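PDB 5AWE: putative acetoin utilization protein, acetoin dehydrogenase from Thermus thermophilus, which is of unknown function but, combining a pair of CBS domains with an ACT domain, probably senses a small-molecule ligand. Local coordinates for residues 145-150 with 179-184; 161-166 with 187-192. One frame throughout, in Å; residues are numbered along the deposited sequence.

Contact 1: 145-150 with 179-184; sequences VDIPDV and QRLVMR
Ile147 and Leu181 make the closest apolar contact between strands 141-148 and 178-186, their CD1 atoms 3.4 Å apart where the two side chains cross at about a right angle. Ile147 CG1 sits between the backbone N and the carbonyl carbon (chi1 57°), and the extended chain beyond it carries CD1 onto the leucine. Val145 lies alongside Leu181 on the same face, its CG1 4.0 Å from Leu181 CB. Leu154 and Met157 of helix 153-158 pack on Ile147, which suits a branched apolar residue there. Gln179 shares the face, yet its NE2 is hydrogen-bonded to Thr171 OG1 and to Ile166 O of the second subunit. The strands are the antiparallel central pair of the four-stranded ACT-domain sheet, in order 165-175, 178-186, 141-148, 203-209. Ile147 O accepts from Gln179 N at 2.8 Å, and Leu181 N reaches Val145 O in a nearly straight bond (172°). On the opposite face Arg180 grips Asp146 side-on, NE to OD1 at 2.7 Å and NH2 to OD2 at 2.6 Å, both oxygens using syn lone pairs, with the planes only 11° apart. An alanine in place of Arg180 would probably leave the buried Asp146 carboxylate without its paired charge, the ion pair to Arg203 being long and weak. At the solvent end exposed Asp149 offers merely its CB, 4.0 Å from Gln179 N.

Contact 2: 161-166 with 187-192; sequences VPPANI and GEDVEG
A water-bridged packing of two loops joins 161-166, the turn entering strand 165-175, to 187-192, the turn leaving strand 178-186 for helix 193-199, at one end of the ACT-domain sheet. Pro163, preceded by a cis peptide bond, lies across the side chain of Glu188 at about a right angle. Glu188 CG is anti to the backbone N (chi1 -174°) and the chain runs on extended, so that its methylenes and carboxylate pass the ring, with OE2 3.6 Å from Pro163 CB. Asp189 CB meets the same ring at CG, 3.9 Å away, while the carboxylate of Asp189 forms a salt bridge with Arg196 of the following helix. Deeper in, the small methyl of Ala164 fits against the turn: its CB is 3.3 Å from Glu188 O and 4.0 Å from Val190 CA. Gly187 opens the type II turn that ends at Val190; at its backbone angles a CB would jam against the preceding carbonyl O and crowd Asn165 ND2. One water ties the backbones together, donating to Pro163 O at 2.6 Å and accepting from Glu188 N at 2.9 Å. With polar links from this water and from Arg196, which also bonds weakly to Val161 O, and apolar ring and methyl set against carboxylate, carbonyl oxygen and methylenes, the loops appear to be held chiefly by fit of shape.

From the N terminus, the chain runs through the CBS pair and lays down strand 141-148 of the ACT sheet, the first half of contact 1. Helix 153-158 then leads to 161-166, where contact 2 begins. Strand 165-175 turns back into strand 178-186, and 179-184 closes contact 1 over the intervening helix and strand 165-175; a few residues later 187-192 closes contact 2 over the hairpin of strands 165-175 and 178-186. The loops therefore cross rather than nest. Contact 1 joins the central strands, and contact 2 joins the turns flanking the hairpin, its centre about 17 Å from that of contact 1. Met183 links them by packing on Val161 and Ile166, and both contacts touch the second subunit.

Contact 1: 145-150 with 179-184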
loop_
_atom_site.group_PDB
_atom_site.type_symbol
_atom_site.label_atom_id
_atom_site.label_comp_id
_atom_site.label_asym_id
_atom_site.label_seq_id
_atom_site.Cartn_x
_atom_site.Cartn_y
_atom_site.Cartn_z
ATOM N N VAL A 145 -45.849 9.377 31.558
ATOM C CA VAL A 145 -46.847 9.318 32.609
ATOM C C VAL A 145 -46.679 8.053 33.436
ATOM O O VAL A 145 -46.397 6.977 32.897
ATOM C CB VAL A 145 -48.275 9.371 32.013
ATOM C CG1 VAL A 145 -48.402 8.374 30.872
ATOM C CG2 VAL A 145 -49.307 9.069 33.090
ATOM N N ASP A 146 -46.841 8.194 34.747
ATOM C CA ASP A 146 -46.766 7.065 35.662
ATOM C C ASP A 146 -48.164 6.626 36.056
ATOM O O ASP A 146 -48.913 7.383 36.681
ATOM C CB ASP A 146 -45.980 7.447 36.918
ATOM C CG ASP A 146 -44.495 7.588 36.656
ATOM O OD1 ASP A 146 -44.003 7.013 35.659
ATOM O OD2 ASP A 146 -43.815 8.272 37.445
ATOM N N ILE A 147 -48.515 5.400 35.689
ATOM C CA ILE A 147 -49.804 4.838 36.058
ATOM C C ILE A 147 -49.561 3.701 37.032
ATOM O O ILE A 147 -48.475 3.109 37.047
ATOM C CB ILE A 147 -50.554 4.281 34.826
ATOM C CG1 ILE A 147 -49.691 3.223 34.127
ATOM C CG2 ILE A 147 -50.909 5.415 33.873
ATOM C CD1 ILE A 147 -50.409 2.480 33.009
ATOM N N PRO A 148 -50.558 3.385 37.870
ATOM C CA PRO A 148 -50.362 2.288 38.822
ATOM C C PRO A 148 -50.071 1.032 38.010
ATOM O O PRO A 148 -50.568 0.892 36.894
ATOM C CB PRO A 148 -51.701 2.199 39.558
ATOM C CG PRO A 148 -52.338 3.531 39.353
ATOM C CD PRO A 148 -51.892 3.994 37.993
ATOM N N ASP A 149 -49.262 0.125 38.544
ATOM C CA ASP A 149 -48.964 -1.084 37.793
ATOM C C ASP A 149 -49.923 -2.221 38.128
ATOM O O ASP A 149 -49.493 -3.335 38.442
ATOM C CB ASP A 149 -47.513 -1.526 38.023
ATOM C CG ASP A 149 -47.276 -2.099 39.410
ATOM O OD1 ASP A 149 -47.888 -1.609 40.384
ATOM O OD2 ASP A 149 -46.463 -3.042 39.520
ATOM N N VAL A 150 -51.221 -1.932 38.060
ATOM C CA VAL A 150 -52.245 -2.969 38.127
ATOM C C VAL A 150 -52.835 -3.154 36.736
ATOM O O VAL A 150 -52.987 -2.194 35.981
ATOM C CB VAL A 150 -53.373 -2.604 39.124
ATOM C CG1 VAL A 150 -52.784 -2.367 40.512
ATOM C CG2 VAL A 150 -54.126 -1.369 38.638
ATOM N N GLN A 179 -45.972 1.849 36.600
ATOM C CA GLN A 179 -45.392 1.604 35.294
ATOM C C GLN A 179 -45.217 2.963 34.622
ATOM O O GLN A 179 -46.178 3.725 34.520
ATOM C CB GLN A 179 -46.337 0.707 34.490
ATOM C CG GLN A 179 -45.836 0.312 33.125
ATOM C CD GLN A 179 -46.895 -0.420 32.332
ATOM O OE1 GLN A 179 -48.020 -0.602 32.806
ATOM N NE2 GLN A 179 -46.546 -0.843 31.120
ATOM N N ARG A 180 -43.996 3.278 34.190
ATOM C CA ARG A 180 -43.731 4.575 33.562
ATOM C C ARG A 180 -43.797 4.528 32.036
ATOM O O ARG A 180 -42.950 3.915 31.381
ATOM C CB ARG A 180 -42.366 5.120 33.984
ATOM C CG ARG A 180 -41.936 6.345 33.167
ATOM C CD ARG A 180 -40.912 7.165 33.903
ATOM N NE ARG A 180 -41.422 7.601 35.198
ATOM C CZ ARG A 180 -40.691 8.236 36.108
ATOM N NH1 ARG A 180 -39.415 8.510 35.862
ATOM N NH2 ARG A 180 -41.235 8.593 37.267
ATOM N N LEU A 181 -44.803 5.200 31.483
ATOM C CA LEU A 181 -45.089 5.114 30.058
ATOM C C LEU A 181 -44.595 6.344 29.310
ATOM O O LEU A 181 -44.743 7.477 29.779
ATOM C CB LEU A 181 -46.602 4.954 29.833
ATOM C CG LEU A 181 -47.272 3.822 30.617
ATOM C CD1 LEU A 181 -48.775 3.863 30.392
ATOM C CD2 LEU A 181 -46.685 2.474 30.187
ATOM N N VAL A 182 -44.009 6.117 28.141
ATOM C CA VAL A 182 -43.797 7.200 27.195
ATOM C C VAL A 182 -44.859 7.049 26.117
ATOM O O VAL A 182 -44.949 6.016 25.441
ATOM C CB VAL A 182 -42.359 7.153 26.582
ATOM C CG1 VAL A 182 -42.177 8.262 25.558
ATOM C CG2 VAL A 182 -41.325 7.319 27.688
HETATM N N MSE A 183 -45.689 8.074 25.985
HETATM C CA MSE A 183 -46.901 7.968 25.184
HETATM C C MSE A 183 -46.897 9.105 24.181
HETATM O O MSE A 183 -46.615 10.245 24.532
HETATM C CB MSE A 183 -48.142 8.062 26.093
HETATM C CG MSE A 183 -49.477 7.754 25.408
HETATM SE SE MSE A 183 -50.927 8.185 26.432
HETATM C CE MSE A 183 -51.936 6.913 26.066
ATOM N N ARG A 184 -47.187 8.794 22.925
ATOM C CA ARG A 184 -47.315 9.834 21.921
ATOM C C ARG A 184 -48.758 9.961 21.506
ATOM O O ARG A 184 -49.390 8.982 21.120
ATOM C CB ARG A 184 -46.416 9.529 20.718
ATOM C CG ARG A 184 -44.968 9.877 20.996
ATOM C CD ARG A 184 -44.018 9.375 19.940
ATOM N NE ARG A 184 -42.634 9.620 20.353
ATOM C CZ ARG A 184 -41.992 10.777 20.189
ATOM N NH1 ARG A 184 -42.603 11.808 19.617
ATOM N NH2 ARG A 184 -40.736 10.905 20.593
#

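Contact 2: 161-166 with 187-192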
loop_
_atom_site.group_PDB
_atom_site.type_symbol
_atom_site.label_atom_id
_atom_site.label_comp_id
_atom_site.label_asym_id
_atom_site.label_seq_id
_atom_site.Cartn_x
_atom_site.Cartn_y
_atom_site.Cartn_z
ATOM N N VAL A 161 -57.433 10.668 27.048
ATOM C CA VAL A 161 -56.890 11.201 25.806
ATOM C C VAL A 161 -57.919 11.792 24.825
ATOM O O VAL A 161 -57.698 12.879 24.275
ATOM C CB VAL A 161 -56.061 10.134 25.049
ATOM C CG1 VAL A 161 -55.487 10.739 23.760
ATOM C CG2 VAL A 161 -54.937 9.619 25.935
ATOM N N PRO A 162 -59.046 11.090 24.580
ATOM C CA PRO A 162 -60.034 11.643 23.641
ATOM C C PRO A 162 -60.353 13.093 23.976
ATOM O O PRO A 162 -60.320 13.483 25.138
ATOM C CB PRO A 162 -61.247 10.720 23.803
ATOM C CG PRO A 162 -60.668 9.432 24.273
ATOM C CD PRO A 162 -59.518 9.832 25.182
ATOM N N PRO A 163 -60.697 13.906 22.965
ATOM C CA PRO A 163 -60.827 13.600 21.534
ATOM C C PRO A 163 -59.538 13.275 20.770
ATOM O O PRO A 163 -59.593 12.976 19.566
ATOM C CB PRO A 163 -61.514 14.843 20.970
ATOM C CG PRO A 163 -61.026 15.944 21.840
ATOM C CD PRO A 163 -60.825 15.353 23.224
ATOM N N ALA A 164 -58.390 13.339 21.446
ATOM C CA ALA A 164 -57.111 13.061 20.787
ATOM C C ALA A 164 -56.859 11.556 20.670
ATOM O O ALA A 164 -57.544 10.753 21.307
ATOM C CB ALA A 164 -55.963 13.727 21.549
ATOM N N ASN A 165 -55.868 11.189 19.857
ATOM C CA ASN A 165 -55.544 9.791 19.602
ATOM C C ASN A 165 -54.219 9.393 20.224
ATOM O O ASN A 165 -53.309 10.214 20.341
ATOM C CB ASN A 165 -55.460 9.521 18.096
ATOM C CG ASN A 165 -56.782 9.713 17.395
ATOM O OD1 ASN A 165 -57.652 8.840 17.438
ATOM N ND2 ASN A 165 -56.943 10.861 16.738
ATOM N N ILE A 166 -54.109 8.126 20.604
ATOM C CA ILE A 166 -52.826 7.551 20.981
ATOM C C ILE A 166 -52.244 6.823 19.773
ATOM O O ILE A 166 -52.940 6.041 19.108
ATOM C CB ILE A 166 -52.997 6.543 22.113
ATOM C CG1 ILE A 166 -53.614 7.239 23.321
ATOM C CG2 ILE A 166 -51.656 5.905 22.454
ATOM C CD1 ILE A 166 -54.405 6.301 24.214
ATOM N N GLY A 187 -53.630 14.735 17.254
ATOM C CA GLY A 187 -54.973 15.037 16.799
ATOM C C GLY A 187 -55.683 16.087 17.627
ATOM O O GLY A 187 -55.054 16.980 18.197
ATOM N N GLU A 188 -57.003 15.958 17.696
ATOM C CA GLU A 188 -57.866 16.991 18.240
ATOM C C GLU A 188 -57.596 17.265 19.707
ATOM O O GLU A 188 -57.690 16.367 20.548
ATOM C CB GLU A 188 -59.329 16.588 18.061
ATOM C CG GLU A 188 -60.321 17.666 18.456
ATOM C CD GLU A 188 -61.734 17.332 18.033
ATOM O OE1 GLU A 188 -61.914 16.843 16.894
ATOM O OE2 GLU A 188 -62.664 17.556 18.841
ATOM N N ASP A 189 -57.264 18.515 20.007
ATOM C CA ASP A 189 -57.135 18.980 21.379
ATOM C C ASP A 189 -56.077 18.202 22.156
ATOM O O ASP A 189 -56.211 17.980 23.358
ATOM C CB ASP A 189 -58.491 18.890 22.093
ATOM C CG ASP A 189 -58.490 19.609 23.427
ATOM O OD1 ASP A 189 -57.758 20.612 23.563
ATOM O OD2 ASP A 189 -59.217 19.172 24.343
ATOM N N VAL A 190 -55.018 17.797 21.462
ATOM C CA VAL A 190 -53.906 17.104 22.103
ATOM C C VAL A 190 -53.346 17.923 23.267
ATOM O O VAL A 190 -52.818 17.370 24.232
ATOM C CB VAL A 190 -52.764 16.832 21.097
ATOM C CG1 VAL A 190 -52.175 18.156 20.594
ATOM C CG2 VAL A 190 -51.688 15.981 21.751
ATOM N N GLU A 191 -53.467 19.243 23.178
ATOM C CA GLU A 191 -52.926 20.118 24.214
ATOM C C GLU A 191 -53.698 19.897 25.508
ATOM O O GLU A 191 -53.180 20.112 26.599
ATOM C CB GLU A 191 -53.033 21.586 23.788
ATOM C CG GLU A 191 -52.497 21.879 22.385
ATOM C CD GLU A 191 -53.410 21.348 21.282
ATOM O OE1 GLU A 191 -54.510 20.846 21.603
ATOM O OE2 GLU A 191 -53.028 21.434 20.093
ATOM N N GLY A 192 -54.940 19.452 25.374
ATOM C CA GLY A 192 -55.768 19.236 26.544
ATOM C C GLY A 192 -55.437 17.971 27.308
ATOM O O GLY A 192 -55.889 17.799 28.440
HETATM O O HOH W 1 -57.956 13.207 17.497
#